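Local coordinates for acetohydroxyacid synthase small subunit Related (Bacteroides thetaiotaomicron, PDB 2F06) that is of uncharacterised function but carries a pair of ACT domains, binds histidine in the crystal, and probably acts as a small-molecule-sensing regulatory protein, at the interface of chains A and B. Coordinates in Å, arbitrary orientation; residue numbers count along the deposited sequence, not the author numbering. Chains: chain A/B, conserved hypothetical protein.

Contacts 1 and 2 are two-fold related parts of one interface between identical chains, with their C-alpha centres about 19 Å apart. In each, the turn between strands 34-41 and 46-52 of one chain reaches into the other and delivers Asp44 to Tyr102 and Arg49 of the partner, with Gln8 behind the tyrosine hydroxyl. Contact 1 follows B:Asn42 to B:Phe45 onto chain A and includes the apolar and water-mediated layer; contact 2 follows A:Ala43 and A:Asp44 onto chain B and adds B:Arg117. Exchanging the turns ties both chains together twice, in what may be a dimer unit of the deposited four-chain assembly.

Contact 1: the interface of chains A and B. Residues chain A 8, 10, 47, 49, 102; chain B 42-45.
B:Asp44 presents its carboxylate to A:Tyr102, whose phenol OH donates a hydrogen bond to B:Asp44 OD2 at 2.8 Å, on the syn lone pair. The two side chains meet at about a right angle, and the carboxylate stands 73° from the ring plane, with OD1 lying at the ring edge. A:Arg49 comes from the direction opposite to B:Asp44; the separation of 3.9 Å between A:Arg49 NH2 and B:Asp44 OD2 makes this a long salt bridge. A water lies between them, held by A:Arg49 NE at 2.9 Å along a nearly straight bond and by A:Ser10 OG; its modelled approach to the carboxylate is too short to weigh. Next to this polar layer B:Phe45 points its ring rim at A:Ile47, where CE1 lies 3.3 Å from the side-chain methylene CG1, while CZ also meets the branch methyl CG2. On the other side of the rim, CE2 packs 3.8 Å from CB of A:Ser10. The ring gets there with its CG wedged between backbone N and carbonyl carbon (chi1 47°).

Further out, the extended A:Arg49 chain lays its guanidinium along a face of the A:Tyr102 ring, with ring CE1 over the guanidinium centre, which would steady both groups. A:Tyr102 OH also lies 2.8 Å from A:Gln8 OE1, tilted 21° from the amide plane, so its one hydrogen must be shared between, or alternate between, the amide oxygen and the carboxylate. Within the turn, B:Asn42 OD1 accepts from the backbone N of B:Asp44, in its carbonyl plane, and from the N of B:Phe45, above that plane. These bonds brace the backbone of the turn and so may help to orient both side chains. The same amide oxygen sits at the edge of the A:Arg49 guanidinium, without a hydrogen bond. The site seats the turn of one subunit on the sheet of the next, joining a charged layer to an apolar one, and so probably stabilises pairing of the ACT domains.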
ATOM      1  N   GLN A   8       5.753   3.339 -17.550  1.00 21.27           N
ATOM      2  CA  GLN A   8       5.578   4.084 -16.340  1.00 20.91           C
ATOM      3  C   GLN A   8       6.794   3.905 -15.438  1.00 20.55           C
ATOM      4  O   GLN A   8       7.278   2.796 -15.227  1.00 21.83           O
ATOM      5  CB  GLN A   8       4.338   3.597 -15.639  1.00 18.17           C
ATOM      6  CG  GLN A   8       4.098   4.228 -14.291  1.00 21.14           C
ATOM      7  CD  GLN A   8       3.064   3.433 -13.510  1.00 22.27           C
ATOM      8  OE1 GLN A   8       3.391   2.432 -12.859  1.00 24.39           O
ATOM      9  NE2 GLN A   8       1.827   3.859 -13.584  1.00 14.90           N
ATOM     10  N   SER A  10       8.289   3.639 -11.800  1.00 19.80           N
ATOM     11  CA  SER A  10       8.028   3.469 -10.393  1.00 20.62           C
ATOM     12  C   SER A  10       9.287   3.746  -9.622  1.00 21.57           C
ATOM     13  O   SER A  10      10.242   2.986  -9.743  1.00 21.96           O
ATOM     14  CB  SER A  10       7.539   2.043 -10.109  1.00 19.75           C
ATOM     15  OG  SER A  10       6.190   1.979 -10.559  1.00 22.44           O
ATOM     16  N   ILE A  47       5.880   5.132  -3.154  1.00 29.74           N
ATOM     17  CA  ILE A  47       6.337   4.889  -4.466  1.00 31.99           C
ATOM     18  C   ILE A  47       5.706   5.903  -5.430  1.00 31.05           C
ATOM     19  O   ILE A  47       4.444   5.919  -5.610  1.00 32.60           O
ATOM     20  CB  ILE A  47       6.058   3.452  -4.940  1.00 33.35           C
ATOM     21  CG1 ILE A  47       7.221   2.506  -4.522  1.00 36.18           C
ATOM     22  CG2 ILE A  47       6.156   3.406  -6.441  1.00 32.46           C
ATOM     23  CD1 ILE A  47       7.389   2.228  -3.051  1.00 38.39           C
ATOM     24  N   ARG A  49       4.685   6.693  -8.806  1.00 22.50           N
ATOM     25  CA  ARG A  49       4.347   6.224 -10.125  1.00 22.38           C
ATOM     26  C   ARG A  49       4.201   7.412 -11.059  1.00 23.32           C
ATOM     27  O   ARG A  49       3.518   8.386 -10.727  1.00 23.54           O
ATOM     28  CB  ARG A  49       3.039   5.524 -10.028  1.00 22.00           C
ATOM     29  CG  ARG A  49       3.177   4.207  -9.473  1.00 20.10           C
ATOM     30  CD  ARG A  49       1.725   3.546  -9.347  1.00 24.48           C
ATOM     31  NE  ARG A  49       1.960   2.213  -8.773  1.00 22.09           N
ATOM     32  CZ  ARG A  49       1.081   1.560  -8.036  1.00 22.13           C
ATOM     33  NH1 ARG A  49      -0.164   2.079  -7.803  1.00 22.55           N
ATOM     34  NH2 ARG A  49       1.459   0.384  -7.578  1.00 17.97           N
ATOM     35  N   TYR A 102      -4.418  -1.225 -10.934  1.00 23.21           N
ATOM     36  CA  TYR A 102      -4.611   0.184 -10.517  1.00 24.05           C
ATOM     37  C   TYR A 102      -4.786   1.063 -11.745  1.00 23.77           C
ATOM     38  O   TYR A 102      -4.542   0.646 -12.916  1.00 21.88           O
ATOM     39  CB  TYR A 102      -3.451   0.742  -9.654  1.00 23.46           C
ATOM     40  CG  TYR A 102      -2.089   0.573 -10.309  1.00 22.24           C
ATOM     41  CD1 TYR A 102      -1.319  -0.614 -10.122  1.00 23.62           C
ATOM     42  CD2 TYR A 102      -1.565   1.586 -11.128  1.00 23.92           C
ATOM     43  CE1 TYR A 102      -0.005  -0.744 -10.744  1.00 23.08           C
ATOM     44  CE2 TYR A 102      -0.345   1.469 -11.704  1.00 22.99           C
ATOM     45  CZ  TYR A 102       0.434   0.312 -11.536  1.00 24.55           C
ATOM     46  OH  TYR A 102       1.642   0.297 -12.217  1.00 27.00           O
TER
ATOM     47  N   ASN B  42       2.065  -3.721  -3.193  1.00 18.11           N
ATOM     48  CA  ASN B  42       1.129  -3.131  -4.115  1.00 17.98           C
ATOM     49  C   ASN B  42       1.041  -4.114  -5.306  1.00 17.98           C
ATOM     50  O   ASN B  42       1.617  -5.199  -5.220  1.00 19.11           O
ATOM     51  CB  ASN B  42       1.607  -1.722  -4.507  1.00 17.30           C
ATOM     52  CG  ASN B  42       2.945  -1.740  -5.224  1.00 19.15           C
ATOM     53  OD1 ASN B  42       3.102  -2.461  -6.220  1.00 16.05           O
ATOM     54  ND2 ASN B  42       3.938  -0.942  -4.722  1.00 18.78           N
ATOM     55  N   ALA B  43       0.346  -3.780  -6.377  1.00 16.80           N
ATOM     56  CA  ALA B  43       0.221  -4.718  -7.512  1.00 18.41           C
ATOM     57  C   ALA B  43       1.564  -5.072  -8.255  1.00 18.81           C
ATOM     58  O   ALA B  43       1.633  -6.111  -8.957  1.00 19.76           O
ATOM     59  CB  ALA B  43      -0.802  -4.222  -8.535  1.00 15.84           C
ATOM     60  N   ASP B  44       2.549  -4.202  -8.180  1.00 16.92           N
ATOM     61  CA  ASP B  44       3.750  -4.384  -8.978  1.00 19.33           C
ATOM     62  C   ASP B  44       4.874  -4.971  -8.141  1.00 19.76           C
ATOM     63  O   ASP B  44       5.626  -5.815  -8.627  1.00 21.68           O
ATOM     64  CB  ASP B  44       4.273  -3.067  -9.599  1.00 17.33           C
ATOM     65  CG  ASP B  44       3.302  -2.403 -10.540  1.00 19.41           C
ATOM     66  OD1 ASP B  44       2.535  -3.068 -11.283  1.00 17.89           O
ATOM     67  OD2 ASP B  44       3.341  -1.145 -10.595  1.00 22.13           O
ATOM     68  N   PHE B  45       5.064  -4.474  -6.918  1.00 21.59           N
ATOM     69  CA  PHE B  45       6.202  -4.924  -6.093  1.00 21.86           C
ATOM     70  C   PHE B  45       5.851  -4.780  -4.607  1.00 22.13           C
ATOM     71  O   PHE B  45       4.802  -4.201  -4.252  1.00 20.65           O
ATOM     72  CB  PHE B  45       7.488  -4.162  -6.457  1.00 25.07           C
ATOM     73  CG  PHE B  45       7.269  -2.732  -6.546  1.00 26.61           C
ATOM     74  CD1 PHE B  45       7.229  -1.975  -5.383  1.00 32.17           C
ATOM     75  CD2 PHE B  45       6.967  -2.157  -7.748  1.00 28.55           C
ATOM     76  CE1 PHE B  45       6.923  -0.649  -5.427  1.00 34.16           C
ATOM     77  CE2 PHE B  45       6.652  -0.845  -7.815  1.00 32.98           C
ATOM     78  CZ  PHE B  45       6.630  -0.077  -6.643  1.00 32.69           C
TER
HETATM   79  O   HOH W   1       4.307   0.622  -9.284  1.00 10.72           O

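Contact 2: the interface of chains A and B. Residues chain A 43-44; chain B 8, 49, 72, 101-102, 117.
A:Ala43 has a near-helical backbone and A:Asp44 a more extended phi (-111°), forming a tight turn that carries the A:Asp44 carboxylate towards chain B. Its two oxygens have different partners. B:Arg117 grips OD1 side-on with two nitrogens: NE and NH2 each donate to A:Asp44 OD1 at 2.9 Å. NE meets OD1 nearly along its C-O axis, and NH2 approaches the anti lone pair of OD1. Carboxylate and guanidinium are only 4° from coplanar, with OD1 in the guanidinium plane. B:Arg117 CB covers one face of the B:Tyr102 ring; beyond it, bends at chi2 (-77°) and chi3 turn the guanidinium to the carboxylate.

The other oxygen, OD2, receives the B:Tyr102 phenol OH at 2.7 Å through its syn lone pair. B:Arg49 NH2 adds a looser salt bridge to A:Asp44 OD2, 3.7 Å away, while its NH1 lies over the ring face opposite B:Arg117. The tyrosine is thus clamped between two arginines. B:Tyr102 OH also lies 2.9 Å from B:Gln8 OE1, so its one hydrogen is shared between the two acceptors. Two cationic groups near one carboxylate would be expected to favour its ionised form.

Beside this, the methyl CB of A:Ala43 rests on B:Glu101 CB at 3.6 Å, and B:Thr72 CG2 skirts the carboxylate. The site holds the turn of chain A against strands 102-108 and 111-118 of chain B, and so probably couples the two subunits of an ACT-domain assembly.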
ATOM      1  N   ALA A  43       3.132   4.202   5.463  1.00 22.07           N
ATOM      2  CA  ALA A  43       3.544   5.015   6.609  1.00 22.08           C
ATOM      3  C   ALA A  43       5.039   5.434   6.541  1.00 21.55           C
ATOM      4  O   ALA A  43       5.435   6.394   7.154  1.00 20.83           O
ATOM      5  CB  ALA A  43       3.266   4.287   7.895  1.00 18.67           C
ATOM      6  N   ASP A  44       5.870   4.709   5.829  1.00 22.66           N
ATOM      7  CA  ASP A  44       7.282   5.064   5.963  1.00 23.69           C
ATOM      8  C   ASP A  44       7.764   5.680   4.667  1.00 24.59           C
ATOM      9  O   ASP A  44       8.578   6.627   4.679  1.00 24.02           O
ATOM     10  CB  ASP A  44       8.230   3.915   6.369  1.00 21.85           C
ATOM     11  CG  ASP A  44       7.751   3.108   7.536  1.00 24.37           C
ATOM     12  OD1 ASP A  44       7.279   3.660   8.560  1.00 21.39           O
ATOM     13  OD2 ASP A  44       7.923   1.871   7.460  1.00 27.26           O
TER
ATOM     14  N   GLN B   8      14.080  -1.854  12.194  1.00 14.86           N
ATOM     15  CA  GLN B   8      13.436  -2.724  11.201  1.00 13.19           C
ATOM     16  C   GLN B   8      14.057  -2.411   9.825  1.00 15.87           C
ATOM     17  O   GLN B   8      14.191  -1.192   9.442  1.00 15.49           O
ATOM     18  CB  GLN B   8      11.945  -2.387  11.153  1.00 12.76           C
ATOM     19  CG  GLN B   8      11.100  -3.252  10.127  1.00 12.85           C
ATOM     20  CD  GLN B   8       9.810  -2.575   9.952  1.00 10.12           C
ATOM     21  OE1 GLN B   8       9.687  -1.549   9.235  1.00 17.43           O
ATOM     22  NE2 GLN B   8       8.872  -3.015  10.704  1.00  8.77           N
ATOM     23  N   ARG B  49       9.487  -5.894   5.203  1.00 17.34           N
ATOM     24  CA  ARG B  49       9.786  -5.330   6.497  1.00 17.69           C
ATOM     25  C   ARG B  49      10.269  -6.481   7.319  1.00 18.65           C
ATOM     26  O   ARG B  49       9.551  -7.473   7.448  1.00 18.49           O
ATOM     27  CB  ARG B  49       8.500  -4.779   7.093  1.00 17.21           C
ATOM     28  CG  ARG B  49       7.973  -3.598   6.327  1.00 15.76           C
ATOM     29  CD  ARG B  49       6.623  -3.094   6.944  1.00 18.55           C
ATOM     30  NE  ARG B  49       6.417  -1.695   6.462  1.00 18.26           N
ATOM     31  CZ  ARG B  49       5.202  -1.159   6.400  1.00 16.46           C
ATOM     32  NH1 ARG B  49       4.148  -1.869   6.819  1.00 14.96           N
ATOM     33  NH2 ARG B  49       5.053   0.043   5.971  1.00 12.84           N
ATOM     34  N   THR B  72      13.983   1.658   9.766  1.00 19.50           N
ATOM     35  CA  THR B  72      12.858   2.283  10.528  1.00 20.98           C
ATOM     36  C   THR B  72      12.869   1.812  11.978  1.00 19.62           C
ATOM     37  O   THR B  72      12.997   0.597  12.247  1.00 19.09           O
ATOM     38  CB  THR B  72      11.462   1.895   9.942  1.00 21.84           C
ATOM     39  OG1 THR B  72      11.378   2.332   8.589  1.00 28.71           O
ATOM     40  CG2 THR B  72      10.273   2.558  10.695  1.00 22.25           C
ATOM     41  N   GLU B 101       0.537   3.016  13.070  1.00 18.97           N
ATOM     42  CA  GLU B 101       0.659   3.067  11.610  1.00 19.31           C
ATOM     43  C   GLU B 101       0.567   1.631  11.077  1.00 20.06           C
ATOM     44  O   GLU B 101      -0.258   1.337  10.209  1.00 19.67           O
ATOM     45  CB  GLU B 101       1.983   3.679  11.180  1.00 19.44           C
ATOM     46  CG  GLU B 101       2.193   5.088  11.684  1.00 23.75           C
ATOM     47  CD  GLU B 101       1.256   6.076  11.016  1.00 30.32           C
ATOM     48  OE1 GLU B 101       0.660   5.731   9.975  1.00 31.24           O
ATOM     49  OE2 GLU B 101       1.143   7.217  11.521  1.00 34.67           O
ATOM     50  N   TYR B 102       1.412   0.738  11.603  1.00 18.43           N
ATOM     51  CA  TYR B 102       1.313  -0.657  11.312  1.00 18.44           C
ATOM     52  C   TYR B 102       1.858  -1.475  12.427  1.00 19.28           C
ATOM     53  O   TYR B 102       2.531  -0.977  13.311  1.00 16.89           O
ATOM     54  CB  TYR B 102       2.025  -0.989  10.001  1.00 18.13           C
ATOM     55  CG  TYR B 102       3.473  -0.625   9.928  1.00 18.93           C
ATOM     56  CD1 TYR B 102       4.448  -1.526  10.393  1.00 17.64           C
ATOM     57  CD2 TYR B 102       3.872   0.592   9.358  1.00 15.40           C
ATOM     58  CE1 TYR B 102       5.797  -1.245  10.275  1.00 15.36           C
ATOM     59  CE2 TYR B 102       5.216   0.905   9.218  1.00 16.01           C
ATOM     60  CZ  TYR B 102       6.161  -0.037   9.672  1.00 17.99           C
ATOM     61  OH  TYR B 102       7.489   0.236   9.583  1.00 20.52           O
ATOM     62  N   ARG B 117       4.756   0.010  14.913  1.00 13.85           N
ATOM     63  CA  ARG B 117       5.269   1.271  14.419  1.00 15.65           C
ATOM     64  C   ARG B 117       4.168   2.293  14.719  1.00 14.58           C
ATOM     65  O   ARG B 117       3.127   2.336  14.024  1.00 15.58           O
ATOM     66  CB  ARG B 117       5.557   1.195  12.900  1.00 15.59           C
ATOM     67  CG  ARG B 117       6.493   2.178  12.429  1.00 23.50           C
ATOM     68  CD  ARG B 117       5.812   3.452  12.337  1.00 27.47           C
ATOM     69  NE  ARG B 117       6.219   4.214  11.159  1.00 36.36           N
ATOM     70  CZ  ARG B 117       6.101   5.550  11.049  1.00 37.26           C
ATOM     71  NH1 ARG B 117       5.625   6.284  12.063  1.00 30.84           N
ATOM     72  NH2 ARG B 117       6.459   6.146   9.918  1.00 33.19           N
TER